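Endonuclease NucS (Thermococcus kodakarensis KOD1, PDB 5GKE) acts as a mismatch restriction endonuclease, binding double-stranded DNA and cleaving it with a nuclease domain that carries magnesium. Local coordinates at residues 47-52 and 73-78; 54-59 and 107-112. The protein carries 1 engineered substitution. One frame throughout, in Å; residues are numbered along the deposited sequence.

Interaction 1 of 2, residues 47-52 and 73-78; sequences SELGSG and EPVNWQ. With nucleotides of chain D; nucleotides of chain C.
L49 and V75 meet tip to tip, methyl against methyl, with L49 CD2 3.8 Å from V75 CG1; this apolar end of the contact joins strand 46-50 to the loop leading into strand 76-78, in the PH-like domain. The polar end is carried by S47 and N76. One water links them, accepting from S47 OG at 2.9 Å and donating to N76 OD1 at 2.6 Å. With N76 CG anti to the carbonyl carbon (chi1 -79°), the amide lies between strand 46-50 and the DNA: OD1 takes the water, while ND2 turns to DG8 of chain D and donates to its O6 at 3.1 Å, nearly straight (173°). The backbone N of W77 gives the same O6 a second bond, 2.9 Å long and equally straight (172°). Above the W77 ring the guanine lies nearly parallel in an offset stack, its C5 3.6 Å above the indole plane, while W77 NE1 bonds a phosphate of the bound DNA and R72 of the second subunit makes a cation-pi contact. An alanine here would keep the backbone donor but would probably leave the guanine without its stacking surface, freer to tilt, and the phosphate without the indole N-H. Two N-H groups converging on one carbonyl oxygen suit a keto base; the stacking and the gripped O6 are consistent with a base flipped out of the duplex.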
loop_
_atom_site.group_PDB
_atom_site.type_symbol
_atom_site.label_atom_id
_atom_site.label_comp_id
_atom_site.label_asym_id
_atom_site.label_seq_id
_atom_site.Cartn_x
_atom_site.Cartn_y
_atom_site.Cartn_z
ATOM N N SER A 47 0.832 -11.333 14.525
ATOM C CA SER A 47 0.013 -12.235 13.714
ATOM C C SER A 47 0.489 -13.689 13.709
ATOM O O SER A 47 1.648 -13.977 13.976
ATOM C CB SER A 47 -0.053 -11.734 12.265
ATOM O OG SER A 47 1.203 -11.865 11.618
ATOM N N GLU A 48 -0.427 -14.593 13.376
ATOM C CA GLU A 48 -0.112 -16.003 13.262
ATOM C C GLU A 48 -0.744 -16.575 12.004
ATOM O O GLU A 48 -1.891 -16.282 11.674
ATOM C CB GLU A 48 -0.595 -16.776 14.490
ATOM C CG GLU A 48 0.219 -16.533 15.758
ATOM C CD GLU A 48 1.641 -17.094 15.682
ATOM O OE1 GLU A 48 1.860 -18.114 14.983
ATOM O OE2 GLU A 48 2.538 -16.512 16.337
ATOM N N LEU A 49 0.021 -17.385 11.292
ATOM C CA LEU A 49 -0.491 -18.082 10.128
ATOM C C LEU A 49 -0.155 -19.567 10.243
ATOM O O LEU A 49 1.019 -19.929 10.367
ATOM C CB LEU A 49 0.095 -17.473 8.846
ATOM C CG LEU A 49 -0.500 -17.953 7.528
ATOM C CD1 LEU A 49 -1.986 -17.644 7.486
ATOM C CD2 LEU A 49 0.237 -17.339 6.329
ATOM N N GLY A 50 -1.178 -20.423 10.210
ATOM C CA GLY A 50 -0.972 -21.866 10.281
ATOM C C GLY A 50 -0.438 -22.508 9.001
ATOM O O GLY A 50 -0.263 -21.824 7.978
ATOM N N SER A 51 -0.200 -23.822 9.062
ATOM C CA SER A 51 0.411 -24.596 7.968
ATOM C C SER A 51 -0.295 -24.424 6.644
ATOM O O SER A 51 -1.502 -24.619 6.544
ATOM C CB SER A 51 0.439 -26.092 8.297
ATOM O OG SER A 51 1.381 -26.398 9.305
ATOM N N GLY A 52 0.477 -24.091 5.621
ATOM C CA GLY A 52 -0.063 -23.873 4.293
ATOM C C GLY A 52 1.069 -23.647 3.310
ATOM O O GLY A 52 2.194 -23.305 3.698
ATOM N N GLU A 73 -1.468 -8.636 -2.234
ATOM C CA GLU A 73 -0.612 -8.317 -1.112
ATOM C C GLU A 73 -0.024 -9.569 -0.543
ATOM O O GLU A 73 -0.695 -10.582 -0.478
ATOM C CB GLU A 73 -1.382 -7.576 -0.021
ATOM C CG GLU A 73 -1.804 -6.183 -0.421
ATOM C CD GLU A 73 -0.642 -5.379 -0.934
ATOM O OE1 GLU A 73 0.294 -5.131 -0.142
ATOM O OE2 GLU A 73 -0.656 -5.015 -2.131
ATOM N N PRO A 74 1.228 -9.497 -0.107
ATOM C CA PRO A 74 1.724 -10.655 0.624
ATOM C C PRO A 74 0.985 -10.747 1.964
ATOM O O PRO A 74 0.623 -9.718 2.532
ATOM C CB PRO A 74 3.207 -10.331 0.793
ATOM C CG PRO A 74 3.211 -8.813 0.935
ATOM C CD PRO A 74 2.134 -8.333 -0.005
ATOM N N VAL A 75 0.752 -11.948 2.462
ATOM C CA VAL A 75 0.094 -12.103 3.753
ATOM C C VAL A 75 1.010 -11.684 4.920
ATOM O O VAL A 75 0.538 -11.201 5.945
ATOM C CB VAL A 75 -0.383 -13.558 3.946
ATOM C CG1 VAL A 75 0.789 -14.502 3.831
ATOM C CG2 VAL A 75 -1.087 -13.737 5.291
ATOM N N ASN A 76 2.317 -11.881 4.759
ATOM C CA ASN A 76 3.323 -11.416 5.724
ATOM C C ASN A 76 4.544 -10.876 4.987
ATOM O O ASN A 76 4.809 -11.252 3.830
ATOM C CB ASN A 76 3.753 -12.524 6.682
ATOM C CG ASN A 76 2.747 -12.763 7.811
ATOM O OD1 ASN A 76 2.126 -13.817 7.893
ATOM N ND2 ASN A 76 2.604 -11.785 8.691
ATOM N N TRP A 77 5.256 -9.950 5.620
ATOM C CA TRP A 77 6.421 -9.358 4.972
ATOM C C TRP A 77 7.339 -8.661 5.950
ATOM O O TRP A 77 6.967 -8.383 7.085
ATOM C CB TRP A 77 6.003 -8.347 3.893
ATOM C CG TRP A 77 5.412 -7.108 4.509
ATOM C CD1 TRP A 77 6.055 -5.932 4.777
ATOM C CD2 TRP A 77 4.078 -6.946 4.972
ATOM N NE1 TRP A 77 5.198 -5.049 5.372
ATOM C CE2 TRP A 77 3.970 -5.652 5.511
ATOM C CE3 TRP A 77 2.951 -7.776 4.987
ATOM C CZ2 TRP A 77 2.791 -5.156 6.047
ATOM C CZ3 TRP A 77 1.774 -7.285 5.524
ATOM C CH2 TRP A 77 1.704 -5.988 6.049
ATOM N N GLN A 78 8.550 -8.385 5.483
ATOM C CA GLN A 78 9.366 -7.332 6.058
ATOM C C GLN A 78 9.810 -6.417 4.934
ATOM O O GLN A 78 10.116 -6.879 3.847
ATOM C CB GLN A 78 10.580 -7.897 6.793
ATOM C CG GLN A 78 10.284 -8.517 8.139
ATOM C CD GLN A 78 10.176 -7.487 9.253
ATOM O OE1 GLN A 78 9.350 -6.573 9.193
ATOM N NE2 GLN A 78 11.012 -7.639 10.288
ATOM P P DG D 8 -2.147 -4.450 8.648
ATOM O OP1 DG D 8 -1.796 -5.417 7.577
ATOM O OP2 DG D 8 -3.422 -4.628 9.384
ATOM O "O5'" DG D 8 -0.951 -4.459 9.701
ATOM C "C5'" DG D 8 -0.974 -3.595 10.818
ATOM C "C4'" DG D 8 0.402 -3.020 11.073
ATOM O "O4'" DG D 8 1.332 -4.105 11.264
ATOM C "C3'" DG D 8 0.969 -2.178 9.931
ATOM O "O3'" DG D 8 1.767 -1.136 10.443
ATOM C "C2'" DG D 8 1.808 -3.174 9.145
ATOM C "C1'" DG D 8 2.326 -4.080 10.251
ATOM N N9 DG D 8 2.547 -5.441 9.790
ATOM C C8 DG D 8 1.586 -6.386 9.537
ATOM N N7 DG D 8 2.069 -7.514 9.112
ATOM C C5 DG D 8 3.441 -7.300 9.074
ATOM C C6 DG D 8 4.482 -8.170 8.693
ATOM O O6 DG D 8 4.393 -9.339 8.296
ATOM N N1 DG D 8 5.729 -7.561 8.798
ATOM C C2 DG D 8 5.943 -6.267 9.221
ATOM N N2 DG D 8 7.217 -5.861 9.263
ATOM N N3 DG D 8 4.972 -5.438 9.581
ATOM C C4 DG D 8 3.750 -6.023 9.481
ATOM P P DT C 10 -4.225 -0.981 -6.513
ATOM O OP1 DT C 10 -3.751 -1.756 -7.682
ATOM O OP2 DT C 10 -5.520 -0.276 -6.573
ATOM O "O5'" DT C 10 -4.297 -1.934 -5.255
ATOM C "C5'" DT C 10 -3.141 -2.577 -4.790
ATOM C "C4'" DT C 10 -3.438 -3.241 -3.477
ATOM O "O4'" DT C 10 -3.620 -2.212 -2.465
ATOM C "C3'" DT C 10 -4.718 -4.070 -3.482
ATOM O "O3'" DT C 10 -4.518 -5.280 -2.768
ATOM C "C2'" DT C 10 -5.738 -3.158 -2.793
ATOM C "C1'" DT C 10 -4.862 -2.373 -1.828
ATOM N N1 DT C 10 -5.403 -1.012 -1.468
ATOM C C2 DT C 10 -5.555 -0.691 -0.138
ATOM O O2 DT C 10 -5.265 -1.449 0.761
ATOM N N3 DT C 10 -6.050 0.562 0.106
ATOM C C4 DT C 10 -6.418 1.516 -0.827
ATOM O O4 DT C 10 -6.862 2.620 -0.494
ATOM C C5 DT C 10 -6.246 1.125 -2.219
ATOM C C7 DT C 10 -6.606 2.085 -3.330
ATOM C C6 DT C 10 -5.750 -0.112 -2.470
HETATM O O HOH W 1 1.812 -14.458 10.408
#

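Interaction 2 of 2, residues 54-59 and 107-112; sequences RVIIVK and VELEEV
I56 reaches across the interior of the curled antiparallel sheet of the PH-like domain to V107 and L109, joining strand 52-58 to strand 103-109. The 9.1 Å between the CA atoms of I56 and V107, and the absence of any hydrogen bond between the segments, mark this as side-chain packing and not strand pairing. I56 and V107 point at each other tip to tip, whereas L109 comes in at a slant and brings only the end of its chain close. All three are buried, and L94 of strand 92-98 touches each of them; F64 of strand 64-67 packs on I56 and V107, so the cluster is shared by several strands. The tight part is small, 88 Å² counted over both segments. Beyond L109 the character changes. The chain turns a corner at E110, where E110 and E111 both face R36 in a classic beta bulge, and the partly exposed acids find partners away from strand 52-58: E111 makes a salt bridge to R36, E108 a hydrogen bond to N91. R54 stands 6.9 Å from E110 (NH1 to OE1), too far for the opposite charges to touch, and its NE instead makes a salt bridge to D122 of the second subunit. On the packed side everything converges on the extended I56 (chi2 157°), with I56 CD1 3.7 Å from V107 CG1 and 3.9 Å from L109 CD2.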
loop_
_atom_site.group_PDB
_atom_site.type_symbol
_atom_site.label_atom_id
_atom_site.label_comp_id
_atom_site.label_asym_id
_atom_site.label_seq_id
_atom_site.Cartn_x
_atom_site.Cartn_y
_atom_site.Cartn_z
ATOM N N ARG A 54 3.070 -21.674 0.517
ATOM C CA ARG A 54 3.262 -20.302 0.082
ATOM C C ARG A 54 4.536 -20.146 -0.731
ATOM O O ARG A 54 5.445 -20.971 -0.671
ATOM C CB ARG A 54 3.302 -19.341 1.293
ATOM C CG ARG A 54 1.974 -19.175 2.002
ATOM C CD ARG A 54 1.961 -19.899 3.338
ATOM N NE ARG A 54 0.600 -20.149 3.805
ATOM C CZ ARG A 54 0.283 -20.541 5.038
ATOM N NH1 ARG A 54 1.238 -20.698 5.944
ATOM N NH2 ARG A 54 -0.992 -20.756 5.369
ATOM N N VAL A 55 4.569 -19.070 -1.501
ATOM C CA VAL A 55 5.775 -18.593 -2.133
ATOM C C VAL A 55 6.441 -17.586 -1.214
ATOM O O VAL A 55 5.799 -16.641 -0.758
ATOM C CB VAL A 55 5.488 -17.920 -3.465
ATOM C CG1 VAL A 55 6.776 -17.380 -4.037
ATOM C CG2 VAL A 55 4.795 -18.900 -4.416
ATOM N N ILE A 56 7.728 -17.789 -0.965
ATOM C CA ILE A 56 8.510 -16.942 -0.079
ATOM C C ILE A 56 9.626 -16.285 -0.872
ATOM O O ILE A 56 10.338 -16.953 -1.613
ATOM C CB ILE A 56 9.091 -17.758 1.083
ATOM C CG1 ILE A 56 7.949 -18.289 1.957
ATOM C CG2 ILE A 56 10.069 -16.923 1.894
ATOM C CD1 ILE A 56 8.303 -19.520 2.776
ATOM N N ILE A 57 9.757 -14.974 -0.755
ATOM C CA ILE A 57 10.798 -14.268 -1.489
ATOM C C ILE A 57 11.643 -13.424 -0.560
ATOM O O ILE A 57 11.113 -12.697 0.281
ATOM C CB ILE A 57 10.215 -13.375 -2.585
ATOM C CG1 ILE A 57 9.595 -14.236 -3.688
ATOM C CG2 ILE A 57 11.283 -12.454 -3.173
ATOM C CD1 ILE A 57 8.939 -13.427 -4.758
ATOM N N VAL A 58 12.958 -13.550 -0.694
ATOM C CA VAL A 58 13.873 -12.660 -0.002
ATOM C C VAL A 58 14.734 -11.934 -1.019
ATOM O O VAL A 58 15.467 -12.552 -1.780
ATOM C CB VAL A 58 14.756 -13.415 1.004
ATOM C CG1 VAL A 58 15.628 -12.432 1.797
ATOM C CG2 VAL A 58 13.880 -14.228 1.936
ATOM N N LYS A 59 14.594 -10.618 -1.050
ATOM C CA LYS A 59 15.382 -9.764 -1.904
ATOM C C LYS A 59 16.696 -9.367 -1.224
ATOM O O LYS A 59 16.764 -9.292 -0.000
ATOM C CB LYS A 59 14.583 -8.511 -2.263
ATOM C CG LYS A 59 13.218 -8.773 -2.833
ATOM C CD LYS A 59 12.675 -7.529 -3.498
ATOM C CE LYS A 59 11.321 -7.775 -4.120
ATOM N NZ LYS A 59 10.876 -6.576 -4.869
ATOM N N VAL A 107 9.536 -17.608 9.765
ATOM C CA VAL A 107 8.913 -18.566 8.856
ATOM C C VAL A 107 9.451 -19.965 9.093
ATOM O O VAL A 107 10.588 -20.281 8.724
ATOM C CB VAL A 107 9.119 -18.197 7.382
ATOM C CG1 VAL A 107 8.401 -19.197 6.491
ATOM C CG2 VAL A 107 8.617 -16.806 7.111
ATOM N N GLU A 108 8.607 -20.803 9.688
ATOM C CA GLU A 108 8.948 -22.186 9.957
ATOM C C GLU A 108 8.751 -23.017 8.700
ATOM O O GLU A 108 7.629 -23.163 8.220
ATOM C CB GLU A 108 8.085 -22.736 11.087
ATOM C CG GLU A 108 8.513 -24.122 11.557
ATOM C CD GLU A 108 7.520 -24.772 12.515
ATOM O OE1 GLU A 108 6.668 -24.052 13.089
ATOM O OE2 GLU A 108 7.596 -26.010 12.687
ATOM N N LEU A 109 9.819 -23.605 8.179
ATOM C CA LEU A 109 9.688 -24.370 6.950
ATOM C C LEU A 109 9.426 -25.824 7.300
ATOM O O LEU A 109 10.326 -26.530 7.740
ATOM C CB LEU A 109 10.952 -24.233 6.115
ATOM C CG LEU A 109 11.323 -22.792 5.787
ATOM C CD1 LEU A 109 12.713 -22.716 5.175
ATOM C CD2 LEU A 109 10.301 -22.214 4.833
ATOM N N GLU A 110 8.194 -26.270 7.100
ATOM C CA GLU A 110 7.829 -27.636 7.446
ATOM C C GLU A 110 8.213 -28.616 6.348
ATOM O O GLU A 110 8.692 -29.706 6.633
ATOM C CB GLU A 110 6.339 -27.726 7.733
ATOM C CG GLU A 110 5.923 -26.880 8.906
ATOM C CD GLU A 110 4.437 -26.913 9.143
ATOM O OE1 GLU A 110 3.674 -26.715 8.167
ATOM O OE2 GLU A 110 4.040 -27.147 10.310
ATOM N N GLU A 111 7.949 -28.243 5.101
ATOM C CA GLU A 111 8.459 -28.978 3.950
ATOM C C GLU A 111 8.851 -28.042 2.819
ATOM O O GLU A 111 8.023 -27.309 2.298
ATOM C CB GLU A 111 7.415 -29.977 3.464
ATOM C CG GLU A 111 7.858 -30.811 2.281
ATOM C CD GLU A 111 6.855 -31.902 1.956
ATOM O OE1 GLU A 111 5.825 -31.991 2.666
ATOM O OE2 GLU A 111 7.094 -32.671 0.996
ATOM N N VAL A 112 10.097 -28.081 2.394
ATOM C CA VAL A 112 10.479 -27.184 1.323
ATOM C C VAL A 112 10.370 -27.898 -0.027
ATOM O O VAL A 112 11.145 -28.798 -0.321
ATOM C CB VAL A 112 11.905 -26.649 1.541
ATOM C CG1 VAL A 112 12.353 -25.814 0.346
ATOM C CG2 VAL A 112 11.980 -25.852 2.854
#

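How the interactions relate
Starting from the N terminus, the chain enters interaction 1 on strand 46-50, turns a corner at S51 and runs directly into 54-59, the first half of interaction 2. Residues 73-78 then close interaction 1 over a 20-residue loop, before 107-112 closes interaction 2 over 47 residues. The two loops therefore cross instead of nesting. Both contacts belong to the PH-like domain, their centres 10 Å apart: one ties strand 46-50 to the DNA-facing strand 76-78, the other ties strand 52-58 to strand 103-109. They meet directly, through a probable hydrogen bond from S51 OG to E110 OE1 (2.6 Å), and both border the second subunit.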